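Local coordinates for FAD dependent oxidoreductase domain-containing protein (Deinococcus radiodurans R1, PDB 3C4N), which is of unknown function but binds ADP and is probably an FAD-dependent oxidoreductase of the ETF-QO/FixC family, at residues 48-53 with 385-390; 124-129 with 136-141; 150-155 with 269-274. One frame throughout, in Å; residues are numbered along the deposited sequence.

Overall arrangement
Contact 1 lies about 36 Å from contact 2 and 35 Å from contact 3, centre to centre, and those two sit close together with centres 8 Å apart. Contact 1 joins two helices in the buried nucleotide-binding part, with small side chains that let the backbones approach. Contacts 2 and 3 belong to a second, mixed sheet farther from the chain's centre, where longer leucines reach from neighbouring strands 118-127 and 270-273 toward segments 136-141 and 150-155. These strands are probably linked by backbone bonds between Leu124 and both Val270 and Arg272, and Leu126 also packs on Leu152. The touching residues are mostly buried throughout, but segments 136-141 and 150-155 have exposed residues on their outer sides.

Contact 1 of 3, residues 48-53 with 385-390; sequences GAACAF and AAAHEL
Ala387 pushes its methyl group against helix 46-58 between Ala50 and Cys51, and this is where the contact is tight. Its CB lies 3.7 Å from the backbone N of Cys51, 3.9 Å from Ala50 CB and 4.0 Å from Cys51 CB, so the methyl rests on backbone as well as on side chains. With Ala50, Cys51 and Ala387 at the close point, the CA atoms of Cys51 and Ala387 come to 4.6 Å, and the two short axes pass at 8.2 Å with a crossing angle of -40°. One turn on, Leu390 continues the same face: its CD2 meets Cys51 SG at 3.8 Å. The sulfur gets there because it is anti to the backbone N (chi1 -163°), which swings it across the interface to lie 3.6 Å from Ala387 O as well.

Helix 46-58 follows strand 36-42 and leads to the parallel strand 64-67, the beta-alpha-beta unit of a Rossmann-type nucleotide-binding fold. Gly48 would be the last glycine of its GxGxxG pattern, and Ala50 lies about 8 Å from the bound ADP, side chain to nearest ligand atoms. Met47, which binds ADP, also has its side chain close to Ala387. Helix 379-398 therefore packs close to the nucleotide site, against the helix that helps form it, while Ile229 of strand 227-230 touches both Cys51 and Leu390 from the sheet.

Away from this seam the packing changes character. Ala386, His388 and Glu389 are partly exposed and do not touch segment 48-53. The His388 ring instead stacks with Trp101 and meets Tyr54 edge-to-face, whereas the Glu389 carboxylate forms a salt bridge with Arg393 farther along its own helix.

Contact 2 of 3, residues 124-129 with 136-141; sequences LHLLPA and TPTLDA
A single helical turn laid against a face of the mixed sheet brings Ala141 and Thr138 onto Leu124 and Leu126 of the strand 118-127. The contact consists of two separate touches, one for each leucine. Leu124 points at the helix and places CD1 3.6 Å from Ala141 CB, methyl to methyl. Its chi2 of -172° holds CD1 anti to CA, and this reach spans backbones that stay 8.0 Å apart between the CA atoms of Leu124 and Ala141.

Leu126 starts out less directly aimed, yet the end of its side chain bends in, and CD2 meets Thr138 CG2 at 3.6 Å. The two side chains cross at about a right angle. Thr138 OG1 lies 4.0 Å from the same CD2, but its polar business is with the backbone: its hydroxyl is placed to hydrogen-bond the carbonyl O of Pro158, with that of Leu157 also within reach of the same proton. This helps fix the rotation of the threonine and leaves its methyl for the leucine.

The turn itself starts at Pro137, which holds the N-cap position. Its carbonyl O takes two backbone N-H groups, from Asp140 at 2.8 Å and from Ala141 at 3.0 Å, tying Ala141 in place above Leu124. On the outer side Leu139 and Asp140 are exposed. Strand 159-163 pairs antiparallel with both 118-127 and 136-137, so the arrangement is that of a single-turn helix packed on two leucines of one sheet face, where the chain leaves an edge strand at Pro137 and folds over the sheet.

Contact 3 of 3, residues 150-155 with 269-274; sequences ALLDPA and PVLRAS
Leu271 sends CD1 out from the strand to meet two successive leucines of the loop 150-155. Leu151 CD1 is 4.1 Å from Leu271 CD1, and Leu152 CD2 lies 4.3 Å from that same methyl, so one terminal carbon carries the whole contact. The side chains of Leu151 and Leu271 cross obliquely. In both, CD1 is roughly anti to CA (chi2 175° and 158°), and this reach bridges backbones whose CA atoms are 10.0 Å apart at Leu151 and Leu271. Leu152 is turned less comfortably: its chi1 of 10° is nearly eclipsed.

The next shell adds neighbours to these side chains. Ala148 of helix 146-149 touches Leu271, Leu262 and Ala330 pack on Leu151, and Leu126 of strand 118-127 packs on Leu152. The loop has no regular structure of its own and is held through its backbone, by hydrogen bonds between Leu151 and Ala330 and between Asp153 and Ala327. Farther along, Asp153 OD1 accepts from Arg156 N and, weakly, from Ala155 N at 2.9 Å, which helps order the chain that follows.

On the other side, Leu271 is fixed by backbone bonding to Leu278. Strand 270-273 turns at Ser274 into antiparallel strand 276-281 and runs parallel to 118-127 along its other edge, so the arrangement is that of a beta hairpin in a mixed sheet, with a loop packed over one face.

Contact 1 of 3, residues 48-53 with 385-390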
loop_
_atom_site.group_PDB
_atom_site.type_symbol
_atom_site.label_atom_id
_atom_site.label_comp_id
_atom_site.label_asym_id
_atom_site.label_seq_id
_atom_site.Cartn_x
_atom_site.Cartn_y
_atom_site.Cartn_z
ATOM N N GLY A 48 1.014 7.974 -12.601
ATOM C CA GLY A 48 1.110 8.453 -11.227
ATOM C C GLY A 48 2.118 7.678 -10.384
ATOM O O GLY A 48 2.893 8.230 -9.603
ATOM N N ALA A 49 2.109 6.371 -10.546
ATOM C CA ALA A 49 3.032 5.537 -9.805
ATOM C C ALA A 49 4.472 5.877 -10.179
ATOM O O ALA A 49 5.335 5.930 -9.312
ATOM C CB ALA A 49 2.750 4.062 -10.087
ATOM N N ALA A 50 4.742 6.095 -11.462
ATOM C CA ALA A 50 6.110 6.416 -11.879
ATOM C C ALA A 50 6.532 7.785 -11.368
ATOM O O ALA A 50 7.656 7.965 -10.893
ATOM C CB ALA A 50 6.228 6.379 -13.392
ATOM N N CYS A 51 5.616 8.744 -11.468
ATOM C CA CYS A 51 5.875 10.105 -11.022
ATOM C C CYS A 51 6.145 10.123 -9.520
ATOM O O CYS A 51 7.066 10.802 -9.068
ATOM C CB CYS A 51 4.686 11.004 -11.371
ATOM S SG CYS A 51 5.053 12.765 -11.310
ATOM N N ALA A 52 5.357 9.370 -8.748
ATOM C CA ALA A 52 5.548 9.320 -7.293
ATOM C C ALA A 52 6.905 8.709 -6.971
ATOM O O ALA A 52 7.573 9.123 -6.024
ATOM C CB ALA A 52 4.436 8.518 -6.624
ATOM N N PHE A 53 7.313 7.729 -7.771
ATOM C CA PHE A 53 8.606 7.097 -7.567
ATOM C C PHE A 53 9.740 8.107 -7.818
ATOM O O PHE A 53 10.607 8.293 -6.963
ATOM C CB PHE A 53 8.756 5.896 -8.496
ATOM C CG PHE A 53 10.135 5.333 -8.526
ATOM C CD1 PHE A 53 10.688 4.754 -7.394
ATOM C CD2 PHE A 53 10.891 5.390 -9.687
ATOM C CE1 PHE A 53 11.988 4.233 -7.415
ATOM C CE2 PHE A 53 12.188 4.877 -9.727
ATOM C CZ PHE A 53 12.738 4.295 -8.588
ATOM N N ALA A 385 9.274 8.888 -19.269
ATOM C CA ALA A 385 9.900 10.176 -19.547
ATOM C C ALA A 385 9.045 11.352 -19.117
ATOM O O ALA A 385 9.547 12.296 -18.494
ATOM C CB ALA A 385 10.227 10.288 -21.034
ATOM N N ALA A 386 7.756 11.306 -19.440
ATOM C CA ALA A 386 6.867 12.409 -19.075
ATOM C C ALA A 386 6.648 12.492 -17.563
ATOM O O ALA A 386 6.451 13.584 -17.026
ATOM C CB ALA A 386 5.531 12.280 -19.815
ATOM N N ALA A 387 6.695 11.351 -16.874
ATOM C CA ALA A 387 6.515 11.355 -15.419
ATOM C C ALA A 387 7.784 11.853 -14.735
ATOM O O ALA A 387 7.720 12.512 -13.702
ATOM C CB ALA A 387 6.160 9.952 -14.913
ATOM N N HIS A 388 8.935 11.534 -15.313
ATOM C CA HIS A 388 10.207 11.968 -14.752
ATOM C C HIS A 388 10.447 13.462 -14.970
ATOM O O HIS A 388 10.995 14.140 -14.104
ATOM C CB HIS A 388 11.350 11.184 -15.378
ATOM C CG HIS A 388 12.701 11.613 -14.902
ATOM N ND1 HIS A 388 13.583 12.316 -15.695
ATOM C CD2 HIS A 388 13.322 11.438 -13.711
ATOM C CE1 HIS A 388 14.690 12.551 -15.013
ATOM N NE2 HIS A 388 14.558 12.029 -13.807
ATOM N N GLU A 389 10.045 13.952 -16.142
ATOM C CA GLU A 389 10.175 15.354 -16.521
ATOM C C GLU A 389 9.345 16.171 -15.528
ATOM O O GLU A 389 9.807 17.180 -15.001
ATOM C CB GLU A 389 9.648 15.533 -17.957
ATOM C CG GLU A 389 10.068 16.789 -18.725
ATOM C CD GLU A 389 9.242 18.036 -18.385
ATOM O OE1 GLU A 389 8.012 17.917 -18.200
ATOM O OE2 GLU A 389 9.829 19.144 -18.323
ATOM N N LEU A 390 8.128 15.714 -15.247
ATOM C CA LEU A 390 7.260 16.424 -14.315
ATOM C C LEU A 390 7.841 16.395 -12.918
ATOM O O LEU A 390 7.747 17.380 -12.180
ATOM C CB LEU A 390 5.853 15.816 -14.288
ATOM C CG LEU A 390 4.927 16.435 -13.232
ATOM C CD1 LEU A 390 4.780 17.929 -13.498
ATOM C CD2 LEU A 390 3.577 15.733 -13.232
#

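Contact 2 of 3, residues 124-129 with 136-141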
loop_
_atom_site.group_PDB
_atom_site.type_symbol
_atom_site.label_atom_id
_atom_site.label_comp_id
_atom_site.label_asym_id
_atom_site.label_seq_id
_atom_site.Cartn_x
_atom_site.Cartn_y
_atom_site.Cartn_z
ATOM N N LEU A 124 6.910 -5.611 -36.648
ATOM C CA LEU A 124 6.763 -5.449 -38.094
ATOM C C LEU A 124 5.492 -4.699 -38.459
ATOM O O LEU A 124 4.414 -5.070 -38.014
ATOM C CB LEU A 124 6.738 -6.809 -38.800
ATOM C CG LEU A 124 7.824 -7.846 -38.509
ATOM C CD1 LEU A 124 7.649 -9.000 -39.478
ATOM C CD2 LEU A 124 9.192 -7.258 -38.666
ATOM N N HIS A 125 5.626 -3.643 -39.262
ATOM C CA HIS A 125 4.481 -2.848 -39.730
ATOM C C HIS A 125 4.160 -3.299 -41.167
ATOM O O HIS A 125 4.579 -2.663 -42.137
ATOM C CB HIS A 125 4.830 -1.353 -39.725
ATOM C CG HIS A 125 3.710 -0.458 -40.171
ATOM N ND1 HIS A 125 2.611 -0.922 -40.863
ATOM C CD2 HIS A 125 3.538 0.880 -40.046
ATOM C CE1 HIS A 125 1.811 0.094 -41.146
ATOM N NE2 HIS A 125 2.351 1.197 -40.662
ATOM N N LEU A 126 3.425 -4.404 -41.287
ATOM C CA LEU A 126 3.040 -4.969 -42.583
ATOM C C LEU A 126 2.398 -3.946 -43.522
ATOM O O LEU A 126 1.528 -3.172 -43.120
ATOM C CB LEU A 126 2.079 -6.142 -42.376
ATOM C CG LEU A 126 2.596 -7.227 -41.429
ATOM C CD1 LEU A 126 1.433 -8.106 -40.976
ATOM C CD2 LEU A 126 3.676 -8.045 -42.126
ATOM N N LEU A 127 2.825 -3.968 -44.780
ATOM C CA LEU A 127 2.320 -3.040 -45.786
ATOM C C LEU A 127 1.947 -3.747 -47.085
ATOM O O LEU A 127 2.461 -4.823 -47.378
ATOM C CB LEU A 127 3.385 -1.986 -46.079
ATOM C CG LEU A 127 3.785 -1.132 -44.882
ATOM C CD1 LEU A 127 5.159 -0.529 -45.116
ATOM C CD2 LEU A 127 2.728 -0.063 -44.655
ATOM N N PRO A 128 1.043 -3.144 -47.877
ATOM C CA PRO A 128 0.596 -3.709 -49.153
ATOM C C PRO A 128 1.631 -3.519 -50.262
ATOM O O PRO A 128 2.659 -4.195 -50.285
ATOM C CB PRO A 128 -0.696 -2.945 -49.424
ATOM C CG PRO A 128 -0.393 -1.593 -48.861
ATOM C CD PRO A 128 0.264 -1.936 -47.544
ATOM N N ALA A 129 1.350 -2.600 -51.182
ATOM C CA ALA A 129 2.256 -2.306 -52.290
ATOM C C ALA A 129 3.638 -1.973 -51.732
ATOM O O ALA A 129 3.834 -0.910 -51.143
ATOM C CB ALA A 129 1.718 -1.131 -53.105
ATOM N N THR A 136 11.215 -4.414 -45.753
ATOM C CA THR A 136 11.708 -5.777 -45.717
ATOM C C THR A 136 10.595 -6.733 -46.126
ATOM O O THR A 136 9.462 -6.630 -45.650
ATOM C CB THR A 136 12.211 -6.143 -44.294
ATOM O OG1 THR A 136 13.200 -5.193 -43.876
ATOM C CG2 THR A 136 12.823 -7.540 -44.280
ATOM N N PRO A 137 10.902 -7.671 -47.036
ATOM C CA PRO A 137 9.908 -8.642 -47.498
ATOM C C PRO A 137 9.451 -9.520 -46.343
ATOM O O PRO A 137 10.258 -10.204 -45.709
ATOM C CB PRO A 137 10.664 -9.427 -48.567
ATOM C CG PRO A 137 12.074 -9.397 -48.058
ATOM C CD PRO A 137 12.218 -7.947 -47.641
ATOM N N THR A 138 8.150 -9.485 -46.076
ATOM C CA THR A 138 7.541 -10.260 -45.001
ATOM C C THR A 138 8.035 -11.700 -45.003
ATOM O O THR A 138 8.232 -12.299 -43.948
ATOM C CB THR A 138 6.015 -10.275 -45.143
ATOM O OG1 THR A 138 5.557 -8.968 -45.512
ATOM C CG2 THR A 138 5.368 -10.675 -43.836
ATOM N N LEU A 139 8.228 -12.250 -46.197
ATOM C CA LEU A 139 8.694 -13.624 -46.339
ATOM C C LEU A 139 10.003 -13.867 -45.594
ATOM O O LEU A 139 10.197 -14.916 -44.977
ATOM C CB LEU A 139 8.864 -13.966 -47.824
ATOM C CG LEU A 139 7.683 -14.624 -48.540
ATOM C CD1 LEU A 139 6.385 -13.903 -48.211
ATOM C CD2 LEU A 139 7.945 -14.612 -50.035
ATOM N N ASP A 140 10.897 -12.888 -45.653
ATOM C CA ASP A 140 12.197 -12.983 -44.998
ATOM C C ASP A 140 12.117 -12.575 -43.534
ATOM O O ASP A 140 12.804 -13.145 -42.687
ATOM C CB ASP A 140 13.205 -12.099 -45.735
ATOM C CG ASP A 140 13.484 -12.584 -47.147
ATOM O OD1 ASP A 140 13.867 -11.755 -48.003
ATOM O OD2 ASP A 140 13.328 -13.798 -47.400
ATOM N N ALA A 141 11.273 -11.585 -43.248
ATOM C CA ALA A 141 11.078 -11.079 -41.886
ATOM C C ALA A 141 10.548 -12.172 -40.960
ATOM O O ALA A 141 10.964 -12.285 -39.806
ATOM C CB ALA A 141 10.113 -9.900 -41.908
#

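Contact 3 of 3, residues 150-155 with 269-274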
loop_
_atom_site.group_PDB
_atom_site.type_symbol
_atom_site.label_atom_id
_atom_site.label_comp_id
_atom_site.label_asym_id
_atom_site.label_seq_id
_atom_site.Cartn_x
_atom_site.Cartn_y
_atom_site.Cartn_z
ATOM N N ALA A 150 1.311 -17.768 -40.539
ATOM C CA ALA A 150 -0.003 -18.367 -40.742
ATOM C C ALA A 150 -1.157 -17.429 -40.403
ATOM O O ALA A 150 -2.321 -17.721 -40.695
ATOM C CB ALA A 150 -0.116 -19.651 -39.911
ATOM N N LEU A 151 -0.840 -16.307 -39.774
ATOM C CA LEU A 151 -1.874 -15.353 -39.397
ATOM C C LEU A 151 -2.272 -14.477 -40.572
ATOM O O LEU A 151 -3.404 -14.002 -40.650
ATOM C CB LEU A 151 -1.383 -14.461 -38.261
ATOM C CG LEU A 151 -0.906 -15.152 -36.992
ATOM C CD1 LEU A 151 -0.350 -14.092 -36.049
ATOM C CD2 LEU A 151 -2.051 -15.915 -36.335
ATOM N N LEU A 152 -1.338 -14.272 -41.492
ATOM C CA LEU A 152 -1.589 -13.399 -42.625
ATOM C C LEU A 152 -1.453 -14.030 -43.990
ATOM O O LEU A 152 -1.177 -15.221 -44.131
ATOM C CB LEU A 152 -0.658 -12.182 -42.564
ATOM C CG LEU A 152 0.468 -12.196 -41.532
ATOM C CD1 LEU A 152 1.636 -11.338 -41.985
ATOM C CD2 LEU A 152 -0.081 -11.699 -40.216
ATOM N N ASP A 153 -1.651 -13.195 -45.000
ATOM C CA ASP A 153 -1.532 -13.615 -46.380
ATOM C C ASP A 153 -0.351 -12.838 -46.967
ATOM O O ASP A 153 -0.455 -11.647 -47.247
ATOM C CB ASP A 153 -2.818 -13.291 -47.138
ATOM C CG ASP A 153 -2.745 -13.690 -48.592
ATOM O OD1 ASP A 153 -1.888 -13.137 -49.317
ATOM O OD2 ASP A 153 -3.539 -14.558 -49.005
ATOM N N PRO A 154 0.794 -13.508 -47.143
ATOM C CA PRO A 154 2.018 -12.915 -47.693
ATOM C C PRO A 154 1.812 -12.060 -48.940
ATOM O O PRO A 154 2.527 -11.080 -49.143
ATOM C CB PRO A 154 2.887 -14.133 -47.977
ATOM C CG PRO A 154 2.498 -15.073 -46.865
ATOM C CD PRO A 154 0.994 -14.934 -46.825
ATOM N N ALA A 155 0.838 -12.421 -49.773
ATOM C CA ALA A 155 0.577 -11.670 -51.005
ATOM C C ALA A 155 -0.049 -10.294 -50.769
ATOM O O ALA A 155 0.339 -9.315 -51.404
ATOM C CB ALA A 155 -0.314 -12.495 -51.935
ATOM N N PRO A 269 7.711 -11.925 -33.055
ATOM C CA PRO A 269 7.587 -10.471 -33.204
ATOM C C PRO A 269 6.182 -9.876 -33.100
ATOM O O PRO A 269 5.180 -10.560 -33.307
ATOM C CB PRO A 269 8.246 -10.205 -34.562
ATOM C CG PRO A 269 8.051 -11.492 -35.307
ATOM C CD PRO A 269 8.287 -12.544 -34.263
ATOM N N VAL A 270 6.130 -8.597 -32.736
ATOM C CA VAL A 270 4.870 -7.874 -32.632
ATOM C C VAL A 270 4.524 -7.530 -34.079
ATOM O O VAL A 270 5.410 -7.195 -34.865
ATOM C CB VAL A 270 5.027 -6.555 -31.818
ATOM C CG1 VAL A 270 3.725 -5.779 -31.811
ATOM C CG2 VAL A 270 5.454 -6.867 -30.391
ATOM N N LEU A 271 3.250 -7.626 -34.436
ATOM C CA LEU A 271 2.819 -7.330 -35.796
ATOM C C LEU A 271 1.771 -6.239 -35.782
ATOM O O LEU A 271 0.973 -6.144 -34.849
ATOM C CB LEU A 271 2.230 -8.584 -36.443
ATOM C CG LEU A 271 3.160 -9.800 -36.522
ATOM C CD1 LEU A 271 2.321 -11.073 -36.655
ATOM C CD2 LEU A 271 4.116 -9.642 -37.695
ATOM N N ARG A 272 1.778 -5.423 -36.833
ATOM C CA ARG A 272 0.844 -4.314 -36.994
ATOM C C ARG A 272 0.343 -4.257 -38.426
ATOM O O ARG A 272 1.085 -4.547 -39.359
ATOM C CB ARG A 272 1.540 -3.002 -36.666
ATOM C CG ARG A 272 1.835 -2.821 -35.203
ATOM C CD ARG A 272 2.286 -1.401 -34.892
ATOM N NE ARG A 272 2.225 -1.151 -33.455
ATOM C CZ ARG A 272 2.624 -0.027 -32.872
ATOM N NH1 ARG A 272 3.120 0.958 -33.610
ATOM N NH2 ARG A 272 2.523 0.111 -31.556
ATOM N N ALA A 273 -0.915 -3.876 -38.604
ATOM C CA ALA A 273 -1.498 -3.767 -39.944
ATOM C C ALA A 273 -2.624 -2.738 -39.898
ATOM O O ALA A 273 -3.424 -2.742 -38.970
ATOM C CB ALA A 273 -2.045 -5.137 -40.403
ATOM N N SER A 274 -2.686 -1.862 -40.894
ATOM C CA SER A 274 -3.727 -0.835 -40.941
ATOM C C SER A 274 -4.055 -0.227 -39.570
ATOM O O SER A 274 -5.204 0.122 -39.297
ATOM C CB SER A 274 -5.013 -1.405 -41.548
ATOM O OG SER A 274 -4.837 -1.745 -42.914
#